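PDB 3FHD: ORF 37 from Human herpesvirus 8 type M, which cuts single- and double-stranded DNA as an endonuclease and exonuclease, processing branched viral DNA intermediates so that unit-length linear genomes can be packaged. Local coordinates for residues Lys61-Ala66 against Ile493-Ser498; Arg69-Cys72 against Gln78-Met81; Ala55-Ser60 against Tyr90-Lys95; Gly236-Ser241 against His476-Phe481. All coordinates share one frame; numbering follows the deposited sequence.

Interaction 1 of 4, residues Lys61-Ala66 against Ile493-Ser498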
loop_
_atom_site.group_PDB
_atom_site.type_symbol
_atom_site.label_atom_id
_atom_site.label_comp_id
_atom_site.label_asym_id
_atom_site.label_seq_id
_atom_site.Cartn_x
_atom_site.Cartn_y
_atom_site.Cartn_z
ATOM N N LYS A 61 6.340 16.626 -13.777
ATOM C CA LYS A 61 6.268 17.291 -15.069
ATOM C C LYS A 61 5.300 18.485 -15.030
ATOM O O LYS A 61 5.520 19.494 -15.691
ATOM C CB LYS A 61 5.871 16.305 -16.171
ATOM C CG LYS A 61 6.892 15.175 -16.438
ATOM C CD LYS A 61 8.238 15.687 -16.912
ATOM C CE LYS A 61 9.063 14.569 -17.612
ATOM N NZ LYS A 61 9.130 13.275 -16.825
ATOM N N PHE A 62 4.207 18.355 -14.282
ATOM C CA PHE A 62 3.339 19.496 -13.981
ATOM C C PHE A 62 4.153 20.708 -13.407
ATOM O O PHE A 62 4.078 21.824 -13.922
ATOM C CB PHE A 62 2.213 19.024 -13.042
ATOM C CG PHE A 62 1.343 20.128 -12.512
ATOM C CD1 PHE A 62 0.373 20.719 -13.321
ATOM C CD2 PHE A 62 1.477 20.548 -11.207
ATOM C CE1 PHE A 62 -0.445 21.733 -12.811
ATOM C CE2 PHE A 62 0.669 21.570 -10.681
ATOM C CZ PHE A 62 -0.292 22.160 -11.486
ATOM N N LEU A 63 4.946 20.484 -12.359
ATOM C CA LEU A 63 5.644 21.568 -11.679
ATOM C C LEU A 63 6.797 22.154 -12.510
ATOM O O LEU A 63 7.269 23.285 -12.251
ATOM C CB LEU A 63 6.165 21.083 -10.314
ATOM C CG LEU A 63 5.113 20.677 -9.291
ATOM C CD1 LEU A 63 5.814 20.192 -8.006
ATOM C CD2 LEU A 63 4.158 21.832 -9.032
ATOM N N LYS A 64 7.226 21.394 -13.516
ATOM C CA LYS A 64 8.345 21.766 -14.394
ATOM C C LYS A 64 7.834 22.488 -15.634
ATOM O O LYS A 64 8.626 23.068 -16.374
ATOM C CB LYS A 64 9.149 20.522 -14.821
ATOM C CG LYS A 64 9.988 19.886 -13.691
ATOM C CD LYS A 64 11.398 20.399 -13.722
ATOM C CE LYS A 64 12.161 20.188 -12.411
ATOM N NZ LYS A 64 13.629 20.040 -12.716
ATOM N N HIS A 65 6.518 22.454 -15.855
ATOM C CA HIS A 65 5.915 23.063 -17.071
ATOM C C HIS A 65 6.178 24.576 -17.107
ATOM O O HIS A 65 6.234 25.214 -16.059
ATOM C CB HIS A 65 4.403 22.768 -17.100
ATOM C CG HIS A 65 3.741 23.078 -18.412
ATOM N ND1 HIS A 65 3.472 24.368 -18.823
ATOM C CD2 HIS A 65 3.279 22.269 -19.399
ATOM C CE1 HIS A 65 2.891 24.344 -20.013
ATOM N NE2 HIS A 65 2.769 23.083 -20.389
ATOM N N ALA A 66 6.332 25.151 -18.299
ATOM C CA ALA A 66 6.554 26.592 -18.446
ATOM C C ALA A 66 5.515 27.471 -17.727
ATOM O O ALA A 66 5.864 28.494 -17.136
ATOM C CB ALA A 66 6.653 26.974 -19.942
ATOM N N ILE A 493 10.565 27.259 -6.888
ATOM C CA ILE A 493 9.255 27.369 -6.230
ATOM C C ILE A 493 9.386 27.895 -4.799
ATOM O O ILE A 493 10.069 27.288 -3.955
ATOM C CB ILE A 493 8.457 25.992 -6.226
ATOM C CG1 ILE A 493 8.128 25.527 -7.648
ATOM C CG2 ILE A 493 7.137 26.122 -5.420
ATOM C CD1 ILE A 493 7.290 24.204 -7.723
ATOM N N LYS A 494 8.710 29.006 -4.506
ATOM C CA LYS A 494 8.752 29.572 -3.165
ATOM C C LYS A 494 7.813 28.861 -2.195
ATOM O O LYS A 494 6.865 29.464 -1.697
ATOM C CB LYS A 494 8.479 31.081 -3.197
ATOM C CG LYS A 494 9.528 31.877 -3.963
ATOM C CD LYS A 494 9.296 33.393 -3.854
ATOM C CE LYS A 494 8.289 33.913 -4.894
ATOM N NZ LYS A 494 8.745 33.707 -6.313
ATOM N N TRP A 495 8.103 27.581 -1.931
ATOM C CA TRP A 495 7.264 26.719 -1.095
ATOM C C TRP A 495 6.964 27.396 0.243
ATOM O O TRP A 495 7.887 27.932 0.892
ATOM C CB TRP A 495 7.974 25.390 -0.798
ATOM C CG TRP A 495 8.308 24.559 -1.989
ATOM C CD1 TRP A 495 9.521 24.448 -2.607
ATOM C CD2 TRP A 495 7.418 23.689 -2.688
ATOM N NE1 TRP A 495 9.450 23.550 -3.649
ATOM C CE2 TRP A 495 8.165 23.076 -3.732
ATOM C CE3 TRP A 495 6.056 23.356 -2.529
ATOM C CZ2 TRP A 495 7.599 22.165 -4.626
ATOM C CZ3 TRP A 495 5.482 22.434 -3.430
ATOM C CH2 TRP A 495 6.256 21.850 -4.459
ATOM N N ASP A 496 5.686 27.382 0.627
ATOM C CA ASP A 496 5.244 27.827 1.941
ATOM C C ASP A 496 4.779 26.577 2.665
ATOM O O ASP A 496 3.686 26.070 2.407
ATOM C CB ASP A 496 4.129 28.892 1.823
ATOM C CG ASP A 496 3.592 29.362 3.187
ATOM O OD1 ASP A 496 3.669 28.603 4.172
ATOM O OD2 ASP A 496 3.090 30.505 3.287
ATOM N N PHE A 497 5.631 26.050 3.545
ATOM C CA PHE A 497 5.335 24.793 4.225
ATOM C C PHE A 497 4.716 24.996 5.638
ATOM O O PHE A 497 4.593 24.036 6.420
ATOM C CB PHE A 497 6.594 23.903 4.283
ATOM C CG PHE A 497 7.019 23.321 2.941
ATOM C CD1 PHE A 497 6.085 22.736 2.074
ATOM C CD2 PHE A 497 8.368 23.323 2.570
ATOM C CE1 PHE A 497 6.491 22.174 0.845
ATOM C CE2 PHE A 497 8.784 22.769 1.361
ATOM C CZ PHE A 497 7.850 22.194 0.497
ATOM N N SER A 498 4.318 26.241 5.941
ATOM C CA SER A 498 3.546 26.561 7.163
ATOM C C SER A 498 2.419 25.560 7.421
ATOM O O SER A 498 2.356 24.952 8.497
ATOM C CB SER A 498 2.955 27.980 7.098
ATOM O OG SER A 498 3.967 28.948 6.877
#
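An apolar junction between an N-terminal helix and the C-terminal tail is built from Leu-63, Ile-493 and Trp-495. Leu-63, near the end of helix 59-64, holds its CG anti to the carbonyl carbon (chi1 -64°), a turn that points the branch at the tail and lets one methyl meet each partner. CD2 meets the end of Ile-493, with CD1 of the isoleucine 4.1 Å away, while CD1 of Leu-63 reaches CH2 of Trp-495 at 3.9 Å, coming to the indole at its edge and near its plane. Both pairs cross at about a right angle, and no hydrogen bond spans the two segments.

Ile-493 also has a divided role: the extended CG1-CD1 arm goes to the leucine, whereas CG2 sits over the centre of the Trp-495 ring, 3.6 Å above its plane. Phe-497 CZ takes the opposite face, 3.2 Å from the plane and displaced toward the rim. The indole is thus sandwiched by its own segment and offers only its rim to Leu-63. In this viral alkaline exonuclease, a PD-(D/E)XK enzyme, residues 493-498 link the long helix 468-489 to the short helix 498-502, so the contact folds the chain's end back onto the helical N-terminal region, far from the magnesium site. Leu-84 of helix 83-100 touches both Leu-63 and Trp-495, and Lys-494 NZ is hydrogen-bonded to the carbonyls of Cys-72 and Gln-74. Further along, Asp-496 forms an Asx turn: its OD1 accepts from Ser-498 N at 3.0 Å and from Ser-498 OG at 2.7 Å, two bonds gripping a single carboxylate oxygen.

Interaction 2 of 4, residues Arg69-Cys72 against Gln78-Met81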
loop_
_atom_site.group_PDB
_atom_site.type_symbol
_atom_site.label_atom_id
_atom_site.label_comp_id
_atom_site.label_asym_id
_atom_site.label_seq_id
_atom_site.Cartn_x
_atom_site.Cartn_y
_atom_site.Cartn_z
ATOM N N ARG A 69 6.122 27.409 -13.917
ATOM C CA ARG A 69 7.387 28.146 -13.735
ATOM C C ARG A 69 7.164 29.650 -13.788
ATOM O O ARG A 69 7.671 30.402 -12.940
ATOM C CB ARG A 69 8.393 27.761 -14.827
ATOM C CG ARG A 69 9.030 26.380 -14.679
ATOM C CD ARG A 69 9.997 26.149 -15.842
ATOM N NE ARG A 69 10.684 24.859 -15.774
ATOM C CZ ARG A 69 11.837 24.648 -15.146
ATOM N NH1 ARG A 69 12.442 25.626 -14.469
ATOM N NH2 ARG A 69 12.377 23.439 -15.184
ATOM N N ASP A 70 6.416 30.079 -14.814
ATOM C CA ASP A 70 6.044 31.475 -15.023
ATOM C C ASP A 70 5.222 32.066 -13.877
ATOM O O ASP A 70 5.489 33.181 -13.434
ATOM C CB ASP A 70 5.260 31.620 -16.336
ATOM C CG ASP A 70 6.133 31.427 -17.583
ATOM O OD1 ASP A 70 7.380 31.317 -17.472
ATOM O OD2 ASP A 70 5.557 31.382 -18.696
ATOM N N TRP A 71 4.202 31.328 -13.441
ATOM C CA TRP A 71 3.367 31.673 -12.284
ATOM C C TRP A 71 4.215 31.768 -11.019
ATOM O O TRP A 71 4.076 32.722 -10.246
ATOM C CB TRP A 71 2.272 30.600 -12.127
ATOM C CG TRP A 71 1.417 30.660 -10.879
ATOM C CD1 TRP A 71 0.570 31.668 -10.503
ATOM C CD2 TRP A 71 1.300 29.641 -9.867
ATOM N NE1 TRP A 71 -0.044 31.347 -9.309
ATOM C CE2 TRP A 71 0.388 30.113 -8.899
ATOM C CE3 TRP A 71 1.903 28.394 -9.675
ATOM C CZ2 TRP A 71 0.053 29.377 -7.758
ATOM C CZ3 TRP A 71 1.568 27.660 -8.551
ATOM C CH2 TRP A 71 0.639 28.164 -7.601
ATOM N N CYS A 72 5.100 30.786 -10.828
ATOM C CA CYS A 72 5.959 30.703 -9.645
ATOM C C CYS A 72 7.009 31.802 -9.593
ATOM O O CYS A 72 7.511 32.126 -8.513
ATOM C CB CYS A 72 6.636 29.322 -9.532
ATOM S SG CYS A 72 5.530 28.080 -8.937
ATOM N N GLN A 78 3.618 32.033 -3.351
ATOM C CA GLN A 78 4.319 31.109 -2.462
ATOM C C GLN A 78 3.450 29.841 -2.218
ATOM O O GLN A 78 2.714 29.749 -1.231
ATOM C CB GLN A 78 4.702 31.830 -1.162
ATOM C CG GLN A 78 5.652 33.035 -1.402
ATOM C CD GLN A 78 5.529 34.167 -0.378
ATOM O OE1 GLN A 78 4.798 34.071 0.615
ATOM N NE2 GLN A 78 6.249 35.251 -0.628
ATOM N N PRO A 79 3.516 28.872 -3.149
ATOM C CA PRO A 79 2.638 27.692 -3.145
ATOM C C PRO A 79 2.740 26.815 -1.887
ATOM O O PRO A 79 3.832 26.579 -1.346
ATOM C CB PRO A 79 3.083 26.917 -4.392
ATOM C CG PRO A 79 3.692 27.923 -5.250
ATOM C CD PRO A 79 4.419 28.848 -4.308
ATOM N N SER A 80 1.579 26.351 -1.440
ATOM C CA SER A 80 1.425 25.586 -0.214
ATOM C C SER A 80 0.937 24.154 -0.538
ATOM O O SER A 80 0.258 23.950 -1.547
ATOM C CB SER A 80 0.377 26.301 0.644
ATOM O OG SER A 80 0.066 25.577 1.806
ATOM N N MET A 81 1.287 23.186 0.312
ATOM C CA MET A 81 0.663 21.861 0.304
ATOM C C MET A 81 -0.332 21.737 1.471
ATOM O O MET A 81 -0.044 22.228 2.581
ATOM C CB MET A 81 1.718 20.760 0.368
ATOM C CG MET A 81 2.697 20.767 -0.816
ATOM S SD MET A 81 2.030 20.155 -2.404
ATOM C CE MET A 81 2.121 18.383 -2.109
#
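The six-membered end of the Trp-71 indole meets CG of Pro-79. A single proline carbon does the touching: Pro-79 CG stands 3.9 Å from Trp-71 CH2 and equally far from CZ3, approaching the indole obliquely. The two side chains run past each other in opposite directions, so they overlap near their ends and not along their full lengths. In the tryptophan CG is opposite the backbone N (chi1 172°), and the indole projects out from the flank of the helix to meet the proline.

Cys-72 adds the second touch, its SG lying 4.1 Å from the same Pro-79 CG. The sulfur also sits beside its neighbour's ring, 3.7 Å from Trp-71 CE3, and the proline therefore meets a surface made by two successive residues of one helical turn. Of the two segments, it is Pro-79 that loses most surface to the other.

The arrangement belongs to a short connection between two consecutive helices, 66-72 and 83-100: the chain leaves the first, turns through an irregular passage, and comes back past the end of the helix before starting the second. With five residues between the segments, the CA atoms of Cys-72 and Gln-78 come to 7.4 Å. The contact itself is wholly apolar, and all three residues are buried. Leu-84, in the first turn of helix 83-100, touches both Trp-71 and Pro-79, while the indole also packs on Val-122 and Ala-123 of helix 122-130 and meets the ring of Tyr-126. The hydroxyl of that tyrosine is hydrogen-bonded to Ser-80 N, tying down the returning chain next to the proline.

Interaction 3 of 4, residues Ala55-Ser60 against Tyr90-Lys95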
loop_
_atom_site.group_PDB
_atom_site.type_symbol
_atom_site.label_atom_id
_atom_site.label_comp_id
_atom_site.label_asym_id
_atom_site.label_seq_id
_atom_site.Cartn_x
_atom_site.Cartn_y
_atom_site.Cartn_z
ATOM N N ALA A 55 3.098 8.654 -18.754
ATOM C CA ALA A 55 4.102 8.924 -17.701
ATOM C C ALA A 55 4.379 10.426 -17.599
ATOM O O ALA A 55 4.711 10.918 -16.533
ATOM C CB ALA A 55 5.421 8.139 -17.952
ATOM N N SER A 56 4.203 11.154 -18.705
ATOM C CA SER A 56 4.384 12.611 -18.687
ATOM C C SER A 56 3.302 13.451 -17.990
ATOM O O SER A 56 3.386 14.690 -17.991
ATOM C CB SER A 56 4.610 13.153 -20.098
ATOM O OG SER A 56 3.383 13.255 -20.815
ATOM N N LEU A 57 2.289 12.795 -17.432
ATOM C CA LEU A 57 1.192 13.496 -16.754
ATOM C C LEU A 57 1.420 13.527 -15.228
ATOM O O LEU A 57 0.484 13.675 -14.465
ATOM C CB LEU A 57 -0.140 12.837 -17.112
ATOM C CG LEU A 57 -0.513 12.846 -18.624
ATOM C CD1 LEU A 57 -1.943 12.358 -18.817
ATOM C CD2 LEU A 57 -0.346 14.215 -19.234
ATOM N N SER A 58 2.675 13.370 -14.816
ATOM C CA SER A 58 3.083 13.309 -13.399
ATOM C C SER A 58 3.069 14.691 -12.702
ATOM O O SER A 58 3.152 15.719 -13.356
ATOM C CB SER A 58 4.503 12.718 -13.338
ATOM O OG SER A 58 5.429 13.640 -13.884
ATOM N N PHE A 59 3.032 14.702 -11.380
ATOM C CA PHE A 59 3.169 15.936 -10.594
ATOM C C PHE A 59 4.511 16.642 -10.938
ATOM O O PHE A 59 4.555 17.853 -11.037
ATOM C CB PHE A 59 3.137 15.563 -9.109
ATOM C CG PHE A 59 2.959 16.760 -8.129
ATOM C CD1 PHE A 59 2.058 17.779 -8.373
ATOM C CD2 PHE A 59 3.642 16.770 -6.915
ATOM C CE1 PHE A 59 1.898 18.865 -7.462
ATOM C CE2 PHE A 59 3.461 17.861 -5.974
ATOM C CZ PHE A 59 2.569 18.869 -6.252
ATOM N N SER A 60 5.588 15.878 -11.100
ATOM C CA SER A 60 6.914 16.455 -11.402
ATOM C C SER A 60 6.897 17.231 -12.720
ATOM O O SER A 60 7.368 18.381 -12.772
ATOM C CB SER A 60 8.008 15.370 -11.377
ATOM O OG SER A 60 8.061 14.724 -10.093
ATOM N N TYR A 90 -6.728 18.318 -10.166
ATOM C CA TYR A 90 -7.673 18.882 -11.124
ATOM C C TYR A 90 -7.188 18.799 -12.574
ATOM O O TYR A 90 -7.895 18.272 -13.431
ATOM C CB TYR A 90 -8.069 20.326 -10.757
ATOM C CG TYR A 90 -8.862 20.950 -11.887
ATOM C CD1 TYR A 90 -10.191 20.549 -12.141
ATOM C CD2 TYR A 90 -8.293 21.921 -12.710
ATOM C CE1 TYR A 90 -10.920 21.107 -13.196
ATOM C CE2 TYR A 90 -9.038 22.500 -13.773
ATOM C CZ TYR A 90 -10.328 22.085 -13.996
ATOM O OH TYR A 90 -11.058 22.665 -15.024
ATOM N N PHE A 91 -5.998 19.322 -12.856
ATOM C CA PHE A 91 -5.438 19.270 -14.220
ATOM C C PHE A 91 -5.271 17.842 -14.732
ATOM O O PHE A 91 -5.530 17.564 -15.927
ATOM C CB PHE A 91 -4.091 20.013 -14.282
ATOM C CG PHE A 91 -4.240 21.529 -14.211
ATOM C CD1 PHE A 91 -4.729 22.235 -15.298
ATOM C CD2 PHE A 91 -3.941 22.212 -13.043
ATOM C CE1 PHE A 91 -4.908 23.641 -15.242
ATOM C CE2 PHE A 91 -4.095 23.600 -12.960
ATOM C CZ PHE A 91 -4.589 24.323 -14.079
ATOM N N LEU A 92 -4.779 16.962 -13.859
ATOM C CA LEU A 92 -4.612 15.548 -14.198
ATOM C C LEU A 92 -5.953 14.936 -14.649
ATOM O O LEU A 92 -6.064 14.373 -15.720
ATOM C CB LEU A 92 -4.083 14.759 -12.982
ATOM C CG LEU A 92 -3.989 13.245 -13.249
ATOM C CD1 LEU A 92 -3.176 12.925 -14.543
ATOM C CD2 LEU A 92 -3.412 12.567 -12.049
ATOM N N PHE A 93 -6.951 14.997 -13.779
ATOM C CA PHE A 93 -8.247 14.420 -14.089
ATOM C C PHE A 93 -9.052 15.155 -15.167
ATOM O O PHE A 93 -9.809 14.513 -15.890
ATOM C CB PHE A 93 -9.058 14.128 -12.825
ATOM C CG PHE A 93 -8.610 12.863 -12.127
ATOM C CD1 PHE A 93 -9.251 11.648 -12.399
ATOM C CD2 PHE A 93 -7.511 12.873 -11.263
ATOM C CE1 PHE A 93 -8.842 10.463 -11.775
ATOM C CE2 PHE A 93 -7.070 11.691 -10.626
ATOM C CZ PHE A 93 -7.735 10.464 -10.898
ATOM N N SER A 94 -8.840 16.453 -15.339
ATOM C CA SER A 94 -9.431 17.111 -16.510
ATOM C C SER A 94 -8.871 16.471 -17.795
ATOM O O SER A 94 -9.612 16.267 -18.766
ATOM C CB SER A 94 -9.182 18.626 -16.519
ATOM O OG SER A 94 -9.918 19.211 -17.582
ATOM N N LYS A 95 -7.590 16.110 -17.783
ATOM C CA LYS A 95 -6.933 15.551 -18.984
ATOM C C LYS A 95 -7.281 14.060 -19.203
ATOM O O LYS A 95 -7.550 13.635 -20.339
ATOM C CB LYS A 95 -5.404 15.781 -18.912
ATOM C CG LYS A 95 -4.557 15.214 -20.087
ATOM C CD LYS A 95 -4.970 15.797 -21.440
ATOM C CE LYS A 95 -4.757 17.311 -21.467
ATOM N NZ LYS A 95 -4.910 17.869 -22.843
#
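Leu-57, Leu-92 and Lys-95 account for the whole of this contact, and Leu-57 gives up the most surface. It sits in the turn between helices 47-55 and 59-64 and points its side chain at helix 83-100. Its CB lies 4.0 Å from Leu-92 CD1, and the same methyl rests 3.7 Å from the carbonyl oxygen of Leu-57, so Leu-92 touches backbone and side chain of one residue together. Leu-92 brings CD1 there by swinging CG anti to the backbone N (chi1 176°), an orientation that carries the branch across toward the turn.

Farther out, Leu-57 CD1 reaches Lys-95 CG at 4.1 Å, the two side chains crossing at about a right angle. Leu-92 and Lys-95 are three residues apart, so they fall on the same flank of helix 83-100, and Val-96 beside them also touches Leu-57. Within the helical region near the N terminus, the turn between helices 47-55 and 59-64 thus packs on the flank of helix 83-100. Ser-58, next to Leu-57, is the N-cap of helix 59-64, its OG bonded to Lys-61 N; the leucine thus marks the corner where one helix stops and the next begins.

Only the aliphatic part of Lys-95 serves the contact. Its chain bends at chi2 (59°) and again at chi3 (62°), leading the amine away from Leu-57 to the carbonyl oxygens of Ser-34 and Asp-36, with which NZ forms hydrogen bonds. The carbonyl of Leu-57 likewise has a polar partner, the hydroxyl of Tyr-88, one turn before Leu-92 on helix 83-100.

Interaction 4 of 4, residues Gly236-Ser241 against His476-Phe481. With SO4 (sulfate ion), chain B.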
loop_
_atom_site.group_PDB
_atom_site.type_symbol
_atom_site.label_atom_id
_atom_site.label_comp_id
_atom_site.label_asym_id
_atom_site.label_seq_id
_atom_site.Cartn_x
_atom_site.Cartn_y
_atom_site.Cartn_z
ATOM N N GLY A 236 -1.129 16.051 1.186
ATOM C CA GLY A 236 -0.818 15.793 -0.218
ATOM C C GLY A 236 0.598 15.275 -0.523
ATOM O O GLY A 236 0.984 15.241 -1.682
ATOM N N ILE A 237 1.351 14.841 0.496
ATOM C CA ILE A 237 2.721 14.300 0.286
ATOM C C ILE A 237 2.826 12.796 0.528
ATOM O O ILE A 237 3.757 12.141 0.047
ATOM C CB ILE A 237 3.801 15.080 1.089
ATOM C CG1 ILE A 237 3.770 14.719 2.584
ATOM C CG2 ILE A 237 3.617 16.562 0.930
ATOM C CD1 ILE A 237 5.011 15.225 3.345
ATOM N N PHE A 238 1.849 12.251 1.254
ATOM C CA PHE A 238 1.786 10.810 1.518
ATOM C C PHE A 238 0.566 10.172 0.820
ATOM O O PHE A 238 -0.435 10.833 0.543
ATOM C CB PHE A 238 1.668 10.478 3.001
ATOM C CG PHE A 238 2.803 10.951 3.855
ATOM C CD1 PHE A 238 4.067 10.372 3.723
ATOM C CD2 PHE A 238 2.590 11.945 4.862
ATOM C CE1 PHE A 238 5.140 10.785 4.554
ATOM C CE2 PHE A 238 3.664 12.358 5.704
ATOM C CZ PHE A 238 4.931 11.788 5.523
ATOM N N GLY A 239 0.665 8.866 0.559
ATOM C CA GLY A 239 -0.460 8.113 0.026
ATOM C C GLY A 239 -0.172 6.623 0.047
ATOM O O GLY A 239 0.997 6.202 0.079
ATOM N N VAL A 240 -1.227 5.821 0.012
ATOM C CA VAL A 240 -1.118 4.375 0.005
ATOM C C VAL A 240 -2.168 3.734 -0.926
ATOM O O VAL A 240 -3.212 4.351 -1.263
ATOM C CB VAL A 240 -1.277 3.749 1.425
ATOM C CG1 VAL A 240 -0.319 4.385 2.453
ATOM C CG2 VAL A 240 -2.686 3.898 1.932
ATOM N N SER A 241 -1.900 2.504 -1.353
ATOM C CA SER A 241 -3.022 1.669 -1.790
ATOM C C SER A 241 -3.051 0.481 -0.810
ATOM O O SER A 241 -2.012 0.117 -0.228
ATOM C CB SER A 241 -2.894 1.203 -3.251
ATOM O OG SER A 241 -1.698 0.479 -3.419
ATOM N N HIS A 476 7.041 12.722 10.796
ATOM C CA HIS A 476 7.758 14.002 10.785
ATOM C C HIS A 476 9.103 13.932 9.989
ATOM O O HIS A 476 9.419 14.825 9.211
ATOM C CB HIS A 476 8.005 14.512 12.217
ATOM C CG HIS A 476 8.886 15.717 12.270
ATOM N ND1 HIS A 476 8.415 16.986 12.010
ATOM C CD2 HIS A 476 10.213 15.844 12.502
ATOM C CE1 HIS A 476 9.410 17.850 12.122
ATOM N NE2 HIS A 476 10.511 17.183 12.424
ATOM N N GLN A 477 9.897 12.893 10.223
ATOM C CA GLN A 477 11.180 12.713 9.501
ATOM C C GLN A 477 10.945 12.570 7.997
ATOM O O GLN A 477 11.651 13.184 7.163
ATOM C CB GLN A 477 11.900 11.490 10.064
ATOM C CG GLN A 477 12.176 11.687 11.591
ATOM C CD GLN A 477 13.038 10.611 12.205
ATOM O OE1 GLN A 477 13.467 9.668 11.530
ATOM N NE2 GLN A 477 13.351 10.777 13.491
ATOM N N ALA A 478 9.945 11.772 7.639
ATOM C CA ALA A 478 9.610 11.574 6.225
ATOM C C ALA A 478 9.112 12.874 5.585
ATOM O O ALA A 478 9.464 13.169 4.452
ATOM C CB ALA A 478 8.548 10.444 6.072
ATOM N N ALA A 479 8.304 13.668 6.312
ATOM C CA ALA A 479 7.802 14.935 5.758
ATOM C C ALA A 479 8.930 15.956 5.572
ATOM O O ALA A 479 8.922 16.717 4.597
ATOM C CB ALA A 479 6.713 15.523 6.621
ATOM N N ASN A 480 9.867 15.996 6.519
ATOM C CA ASN A 480 11.063 16.836 6.400
ATOM C C ASN A 480 11.879 16.459 5.158
ATOM O O ASN A 480 12.314 17.337 4.428
ATOM C CB ASN A 480 11.922 16.752 7.670
ATOM C CG ASN A 480 11.509 17.776 8.718
ATOM O OD1 ASN A 480 10.568 18.561 8.516
ATOM N ND2 ASN A 480 12.230 17.795 9.831
ATOM N N PHE A 481 12.059 15.155 4.917
ATOM C CA PHE A 481 12.796 14.679 3.749
ATOM C C PHE A 481 12.022 15.046 2.458
ATOM O O PHE A 481 12.638 15.482 1.508
ATOM C CB PHE A 481 13.081 13.169 3.844
ATOM C CG PHE A 481 13.660 12.549 2.581
ATOM C CD1 PHE A 481 14.889 12.966 2.064
ATOM C CD2 PHE A 481 12.978 11.519 1.951
ATOM C CE1 PHE A 481 15.423 12.373 0.877
ATOM C CE2 PHE A 481 13.463 10.920 0.808
ATOM C CZ PHE A 481 14.716 11.343 0.256
HETATM S S SO4 B . 1.725 1.445 -1.985
HETATM O O1 SO4 B . 3.020 2.037 -2.281
HETATM O O2 SO4 B . 1.919 0.041 -1.610
HETATM O O3 SO4 B . 1.184 2.199 -0.873
HETATM O O4 SO4 B . 0.834 1.640 -3.100
#
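Apolar contacts between Ile-237, Phe-238 and a pair of helical alanines make up the join. Ile-237 CD1 lies 3.7 Å from both CA and CB of Ala-479. Its CG1 is wedged between the backbone N and the carbonyl carbon (chi1 76°), with the chain then extended so that CD1 reaches the helix backbone. Phe-238 brings its ring rim: CE1 is 3.7 Å from Ala-478 CB, which lies at the edge in the ring plane, while CZ comes 3.9 Å from Ala-479 N. One face of that ring is covered, toward its rim, by Ile-237 CG1.

Strand 238-240 is the middle member of a small three-stranded mixed sheet, between 165-166 and 230-231, and this contact sets residues 237 and 238 against helix 468-489, where methyl-sized side chains allow close approach.

Polar interactions gather at the other end, around a sulfate ion probably from the crystallisation liquor. Ser-241 N donates to O3 at 3.1 Å (154°), and Ser-241 OG donates to O4 at 2.8 Å. Arg-161, Ser-167 and Ser-168 are also hydrogen-bonded to the anion.

Following the chain from its N terminus, interactions 3 and 1 open in turn around helix 59-64. Interaction 2 then opens on helix 66-72 and closes a tight loop at 78-81, nested inside both. Interaction 3 closes next, on helix 83-100, and so crosses interaction 1, which stays open for some 400 residues more. Within that span interaction 4 joins the small sheet to helix 468-489, before the tail at 493-498 finally closes interaction 1. The contacts also adjoin in space: Asp-496 N is probably hydrogen-bonded to Pro-79 O, Phe-62 packs on Phe-91, and Met-81, in the loop before helix 83-100, packs on Ile-237 beside the small sheet.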